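Local coordinates for pseudopodium-enriched atypical kinase 1 (Homo sapiens, PDB 6BHC) that is a pseudokinase with an unusual catalytic cleft, forms dimers through an unusual mode of kinase-fold association, and probably acts as a scaffold rather than an enzyme, at the interface of chains A and B. Residues are numbered along the deposited sequence; one frame, centred on the assembly and turned at random. Chains: chain A/B, Pseudopodium-enriched atypical kinase 1.

The interface of chains A and B. Residues chain A 390-391, 393-395; chain B 27, 31, 390, 393-394.
A:Ala394 and B:Ala394 meet at their CA atoms, the methyls turned to either side, where helix 371-396 of one subunit packs on the same helix of the other, with 3.8 Å between A:Ala394 CA and B:Ala394 CA. This is an apolar helix-to-helix patch of the two-fold dimer interface of the PEAK1 pseudokinase, and the small alanines probably allow the two backbones to come this near. Each alanine methyl drops into a notch of the partner helix: A:Ala394 CB has B:Phe393 CB on one flank and, on another, the thioether sulphur B:Met390 SD at 3.7 Å.

B:Met390 is worth following outward. Its CB leads to a CG placed anti to the backbone N (chi1 -169°), which aims the chain across the interface, and B:Met390 CG passes A:Met390 CG at 4.0 Å as the two methionines run by each other in opposite directions. The chain then bends at chi2 (69°), bringing the sulphur against the methyl of A:Ala394. More loosely, B:Met390 SD lies 4.2 Å from A:Ile391 CG1; a second bend at chi3 turns the CE methyl on toward B:Ala27.

A:Ile391 reaches outward to a second element, helix 16-39 of chain B. Its CG2 branch, anti to the backbone N, meets B:Ala27 CB at 3.7 Å, and CD1 at the end of the other branch touches the same methyl, so the isoleucine lays CG2, CG1 and CD1 along one side of it. An alanine here would lack both branches and would probably leave a gap beside B:Ala27, with the B:Met390 thioether freer to turn.

Farther along helix 16-39, B:Leu31 links the two packings within the patch. Its CD1 lies over the rim of one face of the B:Phe393 ring in its own chain, while the other methyl, B:Leu31 CD2, rests 3.7 Å from the backbone carbonyl oxygen A:Ala394 O.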
ATOM      1  N   MET A 390      -7.733   2.896  -4.793  1.00 25.54           N
ATOM      2  CA  MET A 390      -6.689   1.881  -4.894  1.00 24.64           C
ATOM      3  C   MET A 390      -5.308   2.520  -4.941  1.00 25.87           C
ATOM      4  O   MET A 390      -4.360   2.017  -4.326  1.00 29.97           O
ATOM      5  CB  MET A 390      -6.920   1.009  -6.127  1.00 25.42           C
ATOM      6  CG  MET A 390      -6.042  -0.232  -6.185  1.00 31.98           C
ATOM      7  SD  MET A 390      -6.476  -1.436  -4.915  1.00 42.62           S
ATOM      8  CE  MET A 390      -8.184  -1.764  -5.338  1.00 35.52           C
ATOM      9  N   ILE A 391      -5.175   3.631  -5.669  1.00 28.17           N
ATOM     10  CA  ILE A 391      -3.907   4.355  -5.708  1.00 30.09           C
ATOM     11  C   ILE A 391      -3.548   4.873  -4.321  1.00 31.18           C
ATOM     12  O   ILE A 391      -2.382   4.830  -3.910  1.00 32.57           O
ATOM     13  CB  ILE A 391      -3.982   5.494  -6.743  1.00 31.72           C
ATOM     14  CG1 ILE A 391      -4.086   4.923  -8.159  1.00 34.59           C
ATOM     15  CG2 ILE A 391      -2.780   6.421  -6.622  1.00 20.18           C
ATOM     16  CD1 ILE A 391      -4.372   5.966  -9.221  1.00 27.05           C
ATOM     17  N   PHE A 393      -4.280   3.604  -1.350  1.00 22.13           N
ATOM     18  CA  PHE A 393      -3.746   2.522  -0.529  1.00 23.29           C
ATOM     19  C   PHE A 393      -2.337   2.146  -0.964  1.00 21.85           C
ATOM     20  O   PHE A 393      -1.473   1.870  -0.123  1.00 25.02           O
ATOM     21  CB  PHE A 393      -4.667   1.303  -0.591  1.00 26.74           C
ATOM     22  CG  PHE A 393      -5.776   1.328   0.421  1.00 28.68           C
ATOM     23  CD1 PHE A 393      -5.579   0.816   1.695  1.00 31.95           C
ATOM     24  CD2 PHE A 393      -7.014   1.858   0.100  1.00 29.76           C
ATOM     25  CE1 PHE A 393      -6.600   0.835   2.631  1.00 34.10           C
ATOM     26  CE2 PHE A 393      -8.038   1.880   1.029  1.00 34.92           C
ATOM     27  CZ  PHE A 393      -7.830   1.369   2.297  1.00 24.47           C
ATOM     28  N   ALA A 394      -2.084   2.136  -2.275  1.00 20.61           N
ATOM     29  CA  ALA A 394      -0.766   1.767  -2.779  1.00 26.07           C
ATOM     30  C   ALA A 394       0.298   2.766  -2.340  1.00 26.82           C
ATOM     31  O   ALA A 394       1.442   2.384  -2.065  1.00 26.19           O
ATOM     32  CB  ALA A 394      -0.802   1.656  -4.303  1.00 21.30           C
ATOM     33  N   GLU A 395      -0.057   4.052  -2.270  1.00 24.48           N
ATOM     34  CA  GLU A 395       0.915   5.062  -1.864  1.00 31.76           C
ATOM     35  C   GLU A 395       1.234   4.971  -0.375  1.00 30.39           C
ATOM     36  O   GLU A 395       2.341   5.334   0.041  1.00 29.95           O
ATOM     37  CB  GLU A 395       0.405   6.459  -2.218  1.00 36.00           C
ATOM     38  CG  GLU A 395       0.186   6.674  -3.711  1.00 50.32           C
ATOM     39  CD  GLU A 395      -0.261   8.086  -4.046  1.00 65.21           C
ATOM     40  OE1 GLU A 395       0.255   8.657  -5.029  1.00 76.83           O
ATOM     41  OE2 GLU A 395      -1.126   8.625  -3.326  1.00 65.06           O
TER
ATOM     42  N   ALA B  27       0.422   7.129 -11.414  1.00 28.90           N
ATOM     43  CA  ALA B  27       0.622   6.598 -10.070  1.00 26.60           C
ATOM     44  C   ALA B  27       1.830   5.671 -10.016  1.00 28.20           C
ATOM     45  O   ALA B  27       2.641   5.748  -9.086  1.00 26.36           O
ATOM     46  CB  ALA B  27      -0.637   5.872  -9.597  1.00 26.78           C
ATOM     47  N   LEU B  31       5.089   5.834  -7.716  1.00 25.15           N
ATOM     48  CA  LEU B  31       5.525   4.725  -6.875  1.00 25.31           C
ATOM     49  C   LEU B  31       6.960   4.322  -7.192  1.00 31.11           C
ATOM     50  O   LEU B  31       7.734   3.995  -6.284  1.00 28.80           O
ATOM     51  CB  LEU B  31       4.583   3.533  -7.049  1.00 29.54           C
ATOM     52  CG  LEU B  31       3.155   3.703  -6.528  1.00 29.98           C
ATOM     53  CD1 LEU B  31       2.270   2.555  -6.995  1.00 27.94           C
ATOM     54  CD2 LEU B  31       3.150   3.800  -5.011  1.00 31.54           C
ATOM     55  N   MET B 390      -0.795  -2.524  -9.174  1.00 25.54           N
ATOM     56  CA  MET B 390      -1.337  -1.531  -8.253  1.00 24.64           C
ATOM     57  C   MET B 390      -2.025  -2.200  -7.070  1.00 25.87           C
ATOM     58  O   MET B 390      -1.900  -1.744  -5.928  1.00 29.97           O
ATOM     59  CB  MET B 390      -2.307  -0.607  -8.986  1.00 25.42           C
ATOM     60  CG  MET B 390      -2.731   0.614  -8.184  1.00 31.98           C
ATOM     61  SD  MET B 390      -1.375   1.779  -7.944  1.00 42.62           S
ATOM     62  CE  MET B 390      -0.962   2.163  -9.643  1.00 35.52           C
ATOM     63  N   PHE B 393       0.671  -3.447  -4.560  1.00 22.13           N
ATOM     64  CA  PHE B 393       1.183  -2.410  -3.670  1.00 23.29           C
ATOM     65  C   PHE B 393       0.161  -2.051  -2.600  1.00 21.85           C
ATOM     66  O   PHE B 393       0.520  -1.828  -1.438  1.00 25.02           O
ATOM     67  CB  PHE B 393       1.578  -1.169  -4.470  1.00 26.74           C
ATOM     68  CG  PHE B 393       2.984  -1.206  -4.994  1.00 28.68           C
ATOM     69  CD1 PHE B 393       4.039  -0.749  -4.218  1.00 31.95           C
ATOM     70  CD2 PHE B 393       3.252  -1.693  -6.263  1.00 29.76           C
ATOM     71  CE1 PHE B 393       5.336  -0.780  -4.700  1.00 34.10           C
ATOM     72  CE2 PHE B 393       4.546  -1.727  -6.750  1.00 34.92           C
ATOM     73  CZ  PHE B 393       5.590  -1.271  -5.967  1.00 24.47           C
ATOM     74  N   ALA B 394      -1.120  -1.996  -2.974  1.00 20.61           N
ATOM     75  CA  ALA B 394      -2.162  -1.640  -2.017  1.00 26.07           C
ATOM     76  C   ALA B 394      -2.283  -2.680  -0.910  1.00 26.82           C
ATOM     77  O   ALA B 394      -2.552  -2.335   0.247  1.00 26.19           O
ATOM     78  CB  ALA B 394      -3.498  -1.468  -2.740  1.00 21.30           C
TER